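Local atomic coordinates of GTP cyclohydrolase (Enterococcus faecalis, PDB entry 2R41), a protein that is of unknown function, a small alpha-beta protein of the DUF960 family with no established enzymatic activity. Residues S26-S31 against L78-S83; H51-N56 against P87-A92; E6-D11 against I44-L49; R12-S17 against H97-L102. All coordinates share one frame; numbering follows the deposited sequence.

Contact 1. Residues S26-S31 against L78-S83; sequences SGLIDS and LPFSYS
Apolar packing brings the start of helix 26-40 against the corner where the chain leaves strand 73-78. L28 reaches across with its branched end: CD2 of L28 lies 3.9 Å from CD1 of L78, the two side chains crossing obliquely. CG of L28 passes CD2 of F80 at 4.2 Å, leucine and phenylalanine sliding past each other in opposite directions. Both L78 and F80 hold CG anti to the carbonyl carbon (chi1 -73° and -52°). On one face of the F80 ring sits its own neighbour P79, with CG over the ring centre.

In the fold, this joins a helix packed on one face of a mixed sheet to the end of a strand at the border of that sheet within this chain; L28 also touches L54 of strand 49-57. The chain turns a corner at P79 and F80, and L78 and F80 both direct CB at the helix.

Polar atoms meet the ring without a hydrogen bond across the contact. OG of S31 lies in the ring plane at the edge, 3.2 Å from CE2 of F80. That hydroxyl donates back to O of G27 at 3.2 Å, in the carbonyl plane, and the same oxygen accepts from N of S31, so one carbonyl is gripped twice. L34 of a second subunit packs on S31 and L78, and S22 of a third packs on F80.

Contact 2. Residues H51-N56 against P87-A92; sequences HFDLLN and PSRIFA
Strands 51-56 and 89-92 run antiparallel, their axes 4.8 Å apart at an angle of 152°, with F52 and I90 as a hydrogen-bonded pair flanked by the non-hydrogen-bonded pairs H51 with F91 and D53 with R89. N of F52 donates to O of I90 at 2.8 Å, nearly along the C=O axis, and N of I90 returns the bond to O of F52 in the carbonyl plane. One step on, N of L54 reaches O of S88 at 3.0 Å from above the carbonyl plane, and a water donates to both O of L54 and O of P87 where the strands part.

On the face of H51, D53, R89 and F91, the two rings meet edge-to-face: CE1 of F91 stands over the imidazole, toward its rim, with centroids 4.8 Å apart and planes at 50°. D53 and R89 lie side by side, and OD2 of D53 rests 3.2 Å from CB of R89. R89 starts with CG in the crowded position between N and the carbonyl carbon (chi1 62°) and bends at chi3, and OD2 of D53 stays 4.5 Å from NE of R89, too far for a salt bridge.

The other face is apolar and turned to helix 26-40, where I32 touches both F52 and I90. CD2 of L54 meets CD1 of I90 at 3.6 Å, and CB of A92 sits in plane at the edge of the F52 ring, against CE2.

This strand pair is thus two-sided in its chemistry: hydrocarbon seals the helix side, whereas the opposite face mixes aromatic packing with charges whose attraction is probably modest.

Contact 3. Residues E6-D11 against I44-L49; sequences ERFDSD and IPLNDL
A type II beta turn from E6 to D9, in the loop leading to strand 13-16, packs its two central side chains against the irregular loop that runs into strand 49-57. The backbone bond from N of D9 to O of E6, 3.0 Å long, closes the turn.

R7 starts with CG anti to the backbone N (chi1 -169°) and then bends at chi2 and chi3, so that its stem slides past L46 in the opposite direction, CG of R7 lying 3.6 Å from CB of L46. The guanidinium beyond is laid over D48, whose CB stands above the centre of its face, 3.5 Å from CZ of R7. The carboxylate of D48 is turned 73° from the guanidinium plane, and its OD2 stays 4.5 Å from NH1 of R7, with no N-H pointing at it. F8 brings its ring edge to the second loop: CE2 of F8 meets O of N47 near the ring plane at 3.6 Å. F8 also touches W33 and I36 of helix 26-40, and its N donates to OD2 of D94.

N of L49 reaches OD1 of N47 on a lone pair at 3.3 Å, while N of D11 meets OD1 of D9 from above the carboxylate plane. A type II turn followed by an Asx turn thus packs on a loop with an Asx turn of its own, loop-to-loop packing at the surface of an alpha-beta fold, beside the ends of its strands.

Contact 4. Residues R12-S17 against H97-L102; sequences RSRYAS and HRETIL
E99 projects between two arginines, R12 and R14, which meet its carboxylate in different ways. R14 lies alongside E99, pointing the same way, its chain extended from CG to NE; NE of R14 donates to OE1 of E99 at 3.1 Å, nearly straight at 172° and in the guanidinium plane. R12, bent at chi3, crosses E99 at about a right angle. OE2 of E99 sits over the R12 guanidinium face, a salt bridge of charges alone, though the place of NH2 of R12 is less sure. The two arginines would favour a charged carboxylate on the buried E99, but each also pairs with a second acid, R12 with D94 and R14 with D37 of helix 26-40, which would temper that effect.

On the opposite face, R98 crosses Y15 at about a right angle, yet bends at chi2 and chi3 until its guanidinium lies flat on the ring. The planes are 12° apart and CZ of R98 stands 3.9 Å from the Y15 ring centroid, a cation-pi stack offset toward the rim.

Beneath, the backbones alternate: N of E99 to O of S13, N of Y15 to O of E99, N of I101 to O of Y15, and N of S17 to O of I101. S17 takes the N-cap position of the helix that follows, its OG bonded to N of V20 and to OE1 of E106. Such a ladder is that of a parallel strand pair, here at the border of a mixed sheet.

Contacts 2 and 4, both partly buried, belong to the same mixed sheet, one an antiparallel pair and the other a parallel pair, and N of F91 probably bonds to O of L102 where they adjoin. Contact 1 is buried and mostly apolar, and it shares helix 26-40 with the faces of contacts 2 and 4: I29 touches I101 and A16. Contact 3, at the surface, holds loops rather than strands together; F8 reaches A92 of contact 2, and its carbonyl probably accepts from R14 of contact 4. Charges are paired in salt bridges in contact 4, whereas in contacts 2 and 3 an acid and an arginine only lie near each other. Contacts 1 and 3 do not touch, with nearest atoms about 10 Å apart.

Contact 1. Residues S26-S31 against L78-S83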
# COMPACT_ATOMS: atom_id res chain seq x y z
N SER C 26 -3.87 2.15 -17.27
CA SER C 26 -4.70 2.42 -16.10
C SER C 26 -6.12 2.96 -16.31
O SER C 26 -7.05 2.57 -15.61
CB SER C 26 -3.98 3.42 -15.26
OG SER C 26 -3.21 2.68 -14.36
N GLY C 27 -6.26 3.88 -17.24
CA GLY C 27 -7.49 4.56 -17.42
C GLY C 27 -8.52 3.61 -17.96
O GLY C 27 -9.72 3.86 -17.87
N LEU C 28 -8.05 2.50 -18.51
CA LEU C 28 -8.97 1.53 -19.06
C LEU C 28 -9.39 0.50 -18.03
O LEU C 28 -10.55 0.06 -17.99
CB LEU C 28 -8.34 0.87 -20.28
CG LEU C 28 -9.02 1.35 -21.55
CD1 LEU C 28 -8.02 1.42 -22.70
CD2 LEU C 28 -10.19 0.43 -21.90
N ILE C 29 -8.43 0.08 -17.21
CA ILE C 29 -8.74 -0.76 -16.10
C ILE C 29 -9.78 -0.02 -15.24
O ILE C 29 -10.86 -0.56 -14.98
CB ILE C 29 -7.49 -1.07 -15.30
CG1 ILE C 29 -6.47 -1.83 -16.16
CG2 ILE C 29 -7.87 -1.84 -14.04
CD1 ILE C 29 -5.20 -2.35 -15.41
N ASP C 30 -9.51 1.23 -14.87
CA ASP C 30 -10.46 1.96 -14.04
C ASP C 30 -11.83 2.02 -14.71
O ASP C 30 -12.87 1.87 -14.04
CB ASP C 30 -9.97 3.37 -13.74
CG ASP C 30 -8.76 3.39 -12.79
OD1 ASP C 30 -8.37 2.29 -12.30
OD2 ASP C 30 -8.19 4.50 -12.55
N SER C 31 -11.84 2.25 -16.02
CA SER C 31 -13.07 2.13 -16.80
C SER C 31 -13.86 0.87 -16.52
O SER C 31 -15.08 0.96 -16.39
CB SER C 31 -12.78 2.16 -18.28
OG SER C 31 -12.81 3.50 -18.68
N LEU C 78 -16.43 3.84 -25.07
CA LEU C 78 -15.48 4.56 -24.27
C LEU C 78 -14.75 5.63 -25.04
O LEU C 78 -14.49 5.48 -26.24
CB LEU C 78 -14.46 3.61 -23.66
CG LEU C 78 -14.97 2.74 -22.52
CD1 LEU C 78 -13.81 1.98 -21.97
CD2 LEU C 78 -15.66 3.58 -21.46
N PRO C 79 -14.39 6.71 -24.32
CA PRO C 79 -13.66 7.79 -24.93
C PRO C 79 -12.29 7.35 -25.36
O PRO C 79 -11.74 7.94 -26.27
CB PRO C 79 -13.58 8.85 -23.81
CG PRO C 79 -13.77 8.12 -22.53
CD PRO C 79 -14.67 6.95 -22.89
N PHE C 80 -11.76 6.31 -24.75
CA PHE C 80 -10.35 5.92 -24.99
C PHE C 80 -10.01 5.34 -26.36
O PHE C 80 -10.86 4.85 -27.07
CB PHE C 80 -9.81 5.05 -23.85
CG PHE C 80 -10.04 5.67 -22.52
CD1 PHE C 80 -9.47 6.92 -22.22
CD2 PHE C 80 -10.88 5.07 -21.60
CE1 PHE C 80 -9.70 7.54 -21.00
CE2 PHE C 80 -11.14 5.68 -20.38
CZ PHE C 80 -10.54 6.91 -20.07
N SER C 81 -8.74 5.43 -26.70
CA SER C 81 -8.25 4.96 -27.96
C SER C 81 -8.06 3.45 -27.96
O SER C 81 -7.44 2.87 -27.04
CB SER C 81 -6.91 5.61 -28.22
OG SER C 81 -6.90 6.08 -29.53
N TYR C 82 -8.59 2.81 -29.01
CA TYR C 82 -8.38 1.39 -29.24
C TYR C 82 -6.99 1.14 -29.77
O TYR C 82 -6.45 1.95 -30.52
CB TYR C 82 -9.42 0.82 -30.21
CG TYR C 82 -9.22 -0.66 -30.53
CD1 TYR C 82 -9.81 -1.65 -29.75
CD2 TYR C 82 -8.43 -1.06 -31.60
CE1 TYR C 82 -9.63 -3.00 -30.04
CE2 TYR C 82 -8.25 -2.39 -31.90
CZ TYR C 82 -8.84 -3.36 -31.12
OH TYR C 82 -8.65 -4.70 -31.44
N SER C 83 -6.43 0.01 -29.35
CA SER C 83 -5.17 -0.52 -29.82
C SER C 83 -5.30 -2.04 -30.04
O SER C 83 -5.97 -2.73 -29.29
CB SER C 83 -4.10 -0.23 -28.80
OG SER C 83 -3.09 -1.22 -28.88

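Contact 2. Residues H51-N56 against P87-A92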
# COMPACT_ATOMS: atom_id res chain seq x y z
N HIS C 51 -18.04 -10.93 -17.88
CA HIS C 51 -17.28 -10.94 -19.14
C HIS C 51 -17.28 -9.53 -19.72
O HIS C 51 -18.32 -8.87 -19.77
CB HIS C 51 -17.89 -11.89 -20.17
CG HIS C 51 -18.05 -13.32 -19.71
ND1 HIS C 51 -18.52 -13.67 -18.45
CD2 HIS C 51 -17.86 -14.49 -20.37
CE1 HIS C 51 -18.60 -14.99 -18.36
NE2 HIS C 51 -18.20 -15.51 -19.50
N PHE C 52 -16.12 -9.06 -20.15
CA PHE C 52 -16.09 -7.84 -20.94
C PHE C 52 -15.33 -8.03 -22.23
O PHE C 52 -14.15 -8.31 -22.18
CB PHE C 52 -15.44 -6.74 -20.16
CG PHE C 52 -16.16 -6.38 -18.90
CD1 PHE C 52 -17.21 -5.48 -18.92
CD2 PHE C 52 -15.78 -6.92 -17.68
CE1 PHE C 52 -17.85 -5.14 -17.76
CE2 PHE C 52 -16.43 -6.60 -16.54
CZ PHE C 52 -17.47 -5.70 -16.57
N ASP C 53 -15.98 -7.89 -23.38
CA ASP C 53 -15.24 -7.84 -24.62
C ASP C 53 -14.87 -6.39 -24.97
O ASP C 53 -15.72 -5.49 -24.89
CB ASP C 53 -16.02 -8.46 -25.76
CG ASP C 53 -16.35 -9.91 -25.52
OD1 ASP C 53 -17.58 -10.27 -25.44
OD2 ASP C 53 -15.38 -10.70 -25.40
N LEU C 54 -13.59 -6.19 -25.33
CA LEU C 54 -13.03 -4.89 -25.71
C LEU C 54 -13.00 -4.79 -27.25
O LEU C 54 -12.27 -5.51 -27.89
CB LEU C 54 -11.61 -4.79 -25.16
CG LEU C 54 -11.25 -4.73 -23.65
CD1 LEU C 54 -10.62 -3.41 -23.31
CD2 LEU C 54 -12.36 -5.03 -22.64
N LEU C 55 -13.80 -3.93 -27.87
CA LEU C 55 -13.89 -3.99 -29.32
C LEU C 55 -13.43 -2.68 -29.94
O LEU C 55 -13.49 -1.64 -29.27
CB LEU C 55 -15.31 -4.33 -29.76
CG LEU C 55 -15.96 -5.55 -29.08
CD1 LEU C 55 -17.46 -5.49 -29.25
CD2 LEU C 55 -15.39 -6.87 -29.59
N ASN C 56 -12.93 -2.74 -31.18
CA ASN C 56 -12.61 -1.53 -31.93
C ASN C 56 -13.87 -0.91 -32.42
O ASN C 56 -14.63 -1.55 -33.11
CB ASN C 56 -11.71 -1.78 -33.14
CG ASN C 56 -11.20 -0.47 -33.78
OD1 ASN C 56 -11.85 0.58 -33.71
ND2 ASN C 56 -10.04 -0.54 -34.40
N PRO C 87 -5.81 -6.81 -24.91
CA PRO C 87 -6.41 -8.13 -24.78
C PRO C 87 -7.84 -8.04 -25.29
O PRO C 87 -8.50 -7.04 -25.05
CB PRO C 87 -6.39 -8.34 -23.27
CG PRO C 87 -6.44 -6.97 -22.71
CD PRO C 87 -5.57 -6.20 -23.60
N SER C 88 -8.30 -9.05 -26.00
CA SER C 88 -9.60 -8.94 -26.67
C SER C 88 -10.76 -9.10 -25.69
O SER C 88 -11.83 -8.55 -25.90
CB SER C 88 -9.71 -9.92 -27.82
OG SER C 88 -10.07 -11.21 -27.32
N ARG C 89 -10.57 -9.86 -24.61
CA ARG C 89 -11.56 -9.84 -23.54
C ARG C 89 -10.95 -9.93 -22.16
O ARG C 89 -9.85 -10.44 -22.03
CB ARG C 89 -12.64 -10.91 -23.76
CG ARG C 89 -12.22 -12.34 -23.77
CD ARG C 89 -13.32 -13.15 -24.48
NE ARG C 89 -13.55 -14.46 -23.83
CZ ARG C 89 -12.70 -15.51 -23.84
NH1 ARG C 89 -11.51 -15.47 -24.47
NH2 ARG C 89 -13.04 -16.62 -23.19
N ILE C 90 -11.64 -9.41 -21.15
CA ILE C 90 -11.24 -9.61 -19.75
C ILE C 90 -12.42 -9.98 -18.85
O ILE C 90 -13.59 -9.80 -19.20
CB ILE C 90 -10.56 -8.37 -19.12
CG1 ILE C 90 -11.58 -7.27 -18.92
CG2 ILE C 90 -9.42 -7.85 -19.97
CD1 ILE C 90 -11.07 -5.89 -19.37
N PHE C 91 -12.08 -10.47 -17.66
CA PHE C 91 -13.07 -10.89 -16.70
C PHE C 91 -12.94 -10.05 -15.46
O PHE C 91 -11.81 -9.63 -15.11
CB PHE C 91 -12.78 -12.31 -16.31
CG PHE C 91 -13.16 -13.31 -17.35
CD1 PHE C 91 -13.87 -12.94 -18.50
CD2 PHE C 91 -12.89 -14.66 -17.15
CE1 PHE C 91 -14.26 -13.89 -19.46
CE2 PHE C 91 -13.30 -15.62 -18.10
CZ PHE C 91 -13.97 -15.23 -19.25
N ALA C 92 -14.07 -9.76 -14.81
CA ALA C 92 -14.04 -9.25 -13.45
C ALA C 92 -14.54 -10.36 -12.55
O ALA C 92 -15.60 -10.98 -12.79
CB ALA C 92 -14.90 -8.07 -13.30
O HOH W 1 -9.00 -5.58 -27.70

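Contact 3. Residues E6-D11 against I44-L49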
# COMPACT_ATOMS: atom_id res chain seq x y z
N GLU C 6 -21.73 -7.29 -0.64
CA GLU C 6 -22.25 -6.69 -1.87
C GLU C 6 -21.39 -7.06 -3.07
O GLU C 6 -20.17 -7.14 -2.97
CB GLU C 6 -22.34 -5.17 -1.73
CG GLU C 6 -23.30 -4.51 -2.70
CD GLU C 6 -23.30 -3.00 -2.60
OE1 GLU C 6 -23.61 -2.48 -1.50
OE2 GLU C 6 -22.99 -2.33 -3.60
N ARG C 7 -22.04 -7.28 -4.21
CA ARG C 7 -21.39 -7.94 -5.34
C ARG C 7 -20.60 -6.94 -6.18
O ARG C 7 -21.16 -6.00 -6.75
CB ARG C 7 -22.43 -8.64 -6.22
CG ARG C 7 -21.84 -9.57 -7.26
CD ARG C 7 -22.28 -11.01 -7.03
NE ARG C 7 -21.32 -11.75 -6.22
CZ ARG C 7 -21.54 -12.98 -5.74
NH1 ARG C 7 -20.61 -13.58 -5.01
NH2 ARG C 7 -22.68 -13.60 -6.00
N PHE C 8 -19.29 -7.14 -6.24
CA PHE C 8 -18.37 -6.09 -6.68
C PHE C 8 -18.53 -4.83 -5.83
O PHE C 8 -18.48 -3.72 -6.34
CB PHE C 8 -18.59 -5.76 -8.15
CG PHE C 8 -18.17 -6.86 -9.09
CD1 PHE C 8 -16.84 -7.04 -9.42
CD2 PHE C 8 -19.11 -7.72 -9.64
CE1 PHE C 8 -16.46 -8.05 -10.28
CE2 PHE C 8 -18.74 -8.73 -10.50
CZ PHE C 8 -17.40 -8.90 -10.82
N ASP C 9 -18.72 -5.03 -4.53
CA ASP C 9 -18.62 -3.93 -3.57
C ASP C 9 -17.36 -3.11 -3.80
O ASP C 9 -16.27 -3.67 -3.99
CB ASP C 9 -18.65 -4.47 -2.14
CG ASP C 9 -18.85 -3.37 -1.11
OD1 ASP C 9 -18.56 -2.20 -1.43
OD2 ASP C 9 -19.28 -3.68 0.02
N SER C 10 -17.50 -1.79 -3.78
CA SER C 10 -16.37 -0.90 -4.01
C SER C 10 -15.63 -0.59 -2.71
O SER C 10 -14.57 0.03 -2.72
CB SER C 10 -16.84 0.40 -4.66
OG SER C 10 -17.81 1.06 -3.86
N ASP C 11 -16.21 -1.03 -1.59
CA ASP C 11 -15.57 -0.87 -0.29
C ASP C 11 -14.57 -1.99 -0.03
O ASP C 11 -13.92 -2.02 1.01
CB ASP C 11 -16.62 -0.83 0.82
CG ASP C 11 -17.28 0.52 0.95
OD1 ASP C 11 -18.16 0.84 0.12
OD2 ASP C 11 -16.92 1.27 1.88
N ILE C 44 -28.66 -4.00 -12.38
CA ILE C 44 -29.05 -5.40 -12.55
C ILE C 44 -28.34 -6.28 -11.50
O ILE C 44 -27.31 -5.85 -10.92
CB ILE C 44 -28.69 -5.91 -13.96
CG1 ILE C 44 -27.23 -6.40 -13.96
CG2 ILE C 44 -29.04 -4.87 -15.03
CD1 ILE C 44 -26.32 -5.84 -14.98
N PRO C 45 -28.83 -7.53 -11.30
CA PRO C 45 -28.18 -8.44 -10.37
C PRO C 45 -26.88 -8.89 -11.00
O PRO C 45 -26.79 -8.97 -12.23
CB PRO C 45 -29.11 -9.63 -10.30
CG PRO C 45 -30.12 -9.44 -11.28
CD PRO C 45 -29.92 -8.19 -12.03
N LEU C 46 -25.88 -9.16 -10.18
CA LEU C 46 -24.54 -9.48 -10.68
C LEU C 46 -24.10 -10.88 -10.31
O LEU C 46 -24.22 -11.33 -9.16
CB LEU C 46 -23.55 -8.46 -10.19
CG LEU C 46 -23.79 -7.15 -10.91
CD1 LEU C 46 -22.93 -6.06 -10.38
CD2 LEU C 46 -23.51 -7.37 -12.38
N ASN C 47 -23.62 -11.56 -11.33
CA ASN C 47 -22.97 -12.84 -11.21
C ASN C 47 -21.64 -12.53 -10.57
O ASN C 47 -21.18 -11.42 -10.63
CB ASN C 47 -22.72 -13.30 -12.63
CG ASN C 47 -22.55 -14.78 -12.76
OD1 ASN C 47 -21.49 -15.34 -12.43
ND2 ASN C 47 -23.58 -15.43 -13.32
N ASP C 48 -21.00 -13.48 -9.95
CA ASP C 48 -19.72 -13.14 -9.35
C ASP C 48 -18.64 -13.11 -10.39
O ASP C 48 -17.50 -12.85 -10.07
CB ASP C 48 -19.35 -14.14 -8.27
CG ASP C 48 -19.10 -15.54 -8.81
OD1 ASP C 48 -19.02 -15.70 -10.05
OD2 ASP C 48 -18.96 -16.49 -8.00
N LEU C 49 -18.98 -13.41 -11.64
CA LEU C 49 -18.00 -13.35 -12.71
C LEU C 49 -18.57 -12.68 -13.95
O LEU C 49 -19.68 -13.00 -14.37
CB LEU C 49 -17.50 -14.72 -13.05
CG LEU C 49 -16.59 -14.76 -14.26
CD1 LEU C 49 -15.18 -14.42 -13.90
CD2 LEU C 49 -16.68 -16.18 -14.76

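Contact 4. Residues R12-S17 against H97-L102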
# COMPACT_ATOMS: atom_id res chain seq x y z
N ARG C 12 -14.45 -2.91 -0.98
CA ARG C 12 -13.64 -4.10 -0.80
C ARG C 12 -12.51 -3.93 -1.78
O ARG C 12 -12.62 -3.11 -2.69
CB ARG C 12 -14.48 -5.37 -1.05
CG ARG C 12 -15.27 -5.86 0.20
CD ARG C 12 -16.37 -6.87 -0.11
NE ARG C 12 -15.95 -7.74 -1.20
CZ ARG C 12 -16.75 -8.25 -2.13
NH1 ARG C 12 -18.04 -7.99 -2.17
NH2 ARG C 12 -16.23 -9.03 -3.07
N SER C 13 -11.42 -4.66 -1.60
CA SER C 13 -10.23 -4.41 -2.41
C SER C 13 -10.34 -4.91 -3.81
O SER C 13 -10.78 -6.01 -4.03
CB SER C 13 -8.96 -4.96 -1.76
OG SER C 13 -9.24 -5.60 -0.54
N ARG C 14 -9.91 -4.10 -4.77
CA ARG C 14 -9.93 -4.47 -6.16
C ARG C 14 -8.50 -4.57 -6.68
O ARG C 14 -7.73 -3.66 -6.46
CB ARG C 14 -10.70 -3.44 -6.95
CG ARG C 14 -12.12 -3.27 -6.48
CD ARG C 14 -12.75 -2.06 -7.12
NE ARG C 14 -14.20 -2.23 -7.13
CZ ARG C 14 -15.06 -1.32 -7.58
NH1 ARG C 14 -14.61 -0.15 -8.04
NH2 ARG C 14 -16.37 -1.57 -7.56
N TYR C 15 -8.14 -5.67 -7.33
CA TYR C 15 -6.79 -5.87 -7.82
C TYR C 15 -6.90 -6.07 -9.29
O TYR C 15 -7.97 -6.41 -9.80
CB TYR C 15 -6.15 -7.09 -7.17
CG TYR C 15 -5.87 -6.87 -5.72
CD1 TYR C 15 -4.61 -6.44 -5.29
CD2 TYR C 15 -6.85 -7.06 -4.77
CE1 TYR C 15 -4.33 -6.20 -3.92
CE2 TYR C 15 -6.60 -6.82 -3.40
CZ TYR C 15 -5.35 -6.39 -2.98
OH TYR C 15 -5.11 -6.15 -1.63
N ALA C 16 -5.80 -5.89 -10.00
CA ALA C 16 -5.78 -6.31 -11.39
C ALA C 16 -4.62 -7.27 -11.61
O ALA C 16 -3.54 -7.06 -11.09
CB ALA C 16 -5.65 -5.14 -12.26
N SER C 17 -4.84 -8.32 -12.39
CA SER C 17 -3.81 -9.34 -12.57
C SER C 17 -2.61 -8.80 -13.31
O SER C 17 -2.72 -7.81 -14.01
CB SER C 17 -4.35 -10.48 -13.42
OG SER C 17 -4.26 -10.15 -14.80
N HIS C 97 -14.29 -11.83 -1.02
CA HIS C 97 -13.55 -10.89 -0.19
C HIS C 97 -12.72 -9.94 -1.05
O HIS C 97 -12.55 -8.77 -0.70
CB HIS C 97 -12.63 -11.64 0.78
CG HIS C 97 -11.88 -12.77 0.15
ND1 HIS C 97 -12.49 -13.94 -0.27
CD2 HIS C 97 -10.56 -12.92 -0.13
CE1 HIS C 97 -11.59 -14.75 -0.78
NE2 HIS C 97 -10.41 -14.16 -0.70
N ARG C 98 -12.22 -10.44 -2.17
CA ARG C 98 -11.38 -9.64 -3.06
C ARG C 98 -11.91 -9.67 -4.49
O ARG C 98 -12.32 -10.72 -4.99
CB ARG C 98 -9.94 -10.14 -3.02
CG ARG C 98 -9.55 -11.01 -4.20
CD ARG C 98 -8.12 -10.75 -4.64
NE ARG C 98 -7.22 -10.56 -3.50
CZ ARG C 98 -5.90 -10.46 -3.60
NH1 ARG C 98 -5.31 -10.54 -4.78
NH2 ARG C 98 -5.17 -10.30 -2.51
N GLU C 99 -11.89 -8.51 -5.15
CA GLU C 99 -12.30 -8.42 -6.54
C GLU C 99 -11.10 -8.29 -7.47
O GLU C 99 -10.14 -7.58 -7.16
CB GLU C 99 -13.25 -7.23 -6.75
CG GLU C 99 -14.58 -7.38 -6.03
CD GLU C 99 -15.07 -6.07 -5.44
OE1 GLU C 99 -15.14 -5.07 -6.18
OE2 GLU C 99 -15.38 -6.05 -4.23
N THR C 100 -11.15 -8.98 -8.60
CA THR C 100 -10.01 -9.06 -9.50
C THR C 100 -10.41 -8.99 -10.96
O THR C 100 -11.36 -9.63 -11.39
CB THR C 100 -9.23 -10.34 -9.24
OG1 THR C 100 -8.90 -10.40 -7.86
CG2 THR C 100 -7.94 -10.38 -10.03
N ILE C 101 -9.68 -8.19 -11.73
CA ILE C 101 -9.79 -8.19 -13.18
C ILE C 101 -8.65 -8.97 -13.78
O ILE C 101 -7.50 -8.76 -13.44
CB ILE C 101 -9.71 -6.80 -13.72
CG1 ILE C 101 -10.91 -6.01 -13.22
CG2 ILE C 101 -9.67 -6.86 -15.22
CD1 ILE C 101 -10.85 -4.54 -13.49
N LEU C 102 -8.96 -9.87 -14.68
CA LEU C 102 -7.92 -10.72 -15.22
C LEU C 102 -8.31 -11.23 -16.59
O LEU C 102 -9.44 -11.02 -17.07
CB LEU C 102 -7.60 -11.89 -14.28
CG LEU C 102 -8.71 -12.93 -14.13
CD1 LEU C 102 -8.36 -13.90 -13.03
CD2 LEU C 102 -10.05 -12.33 -13.81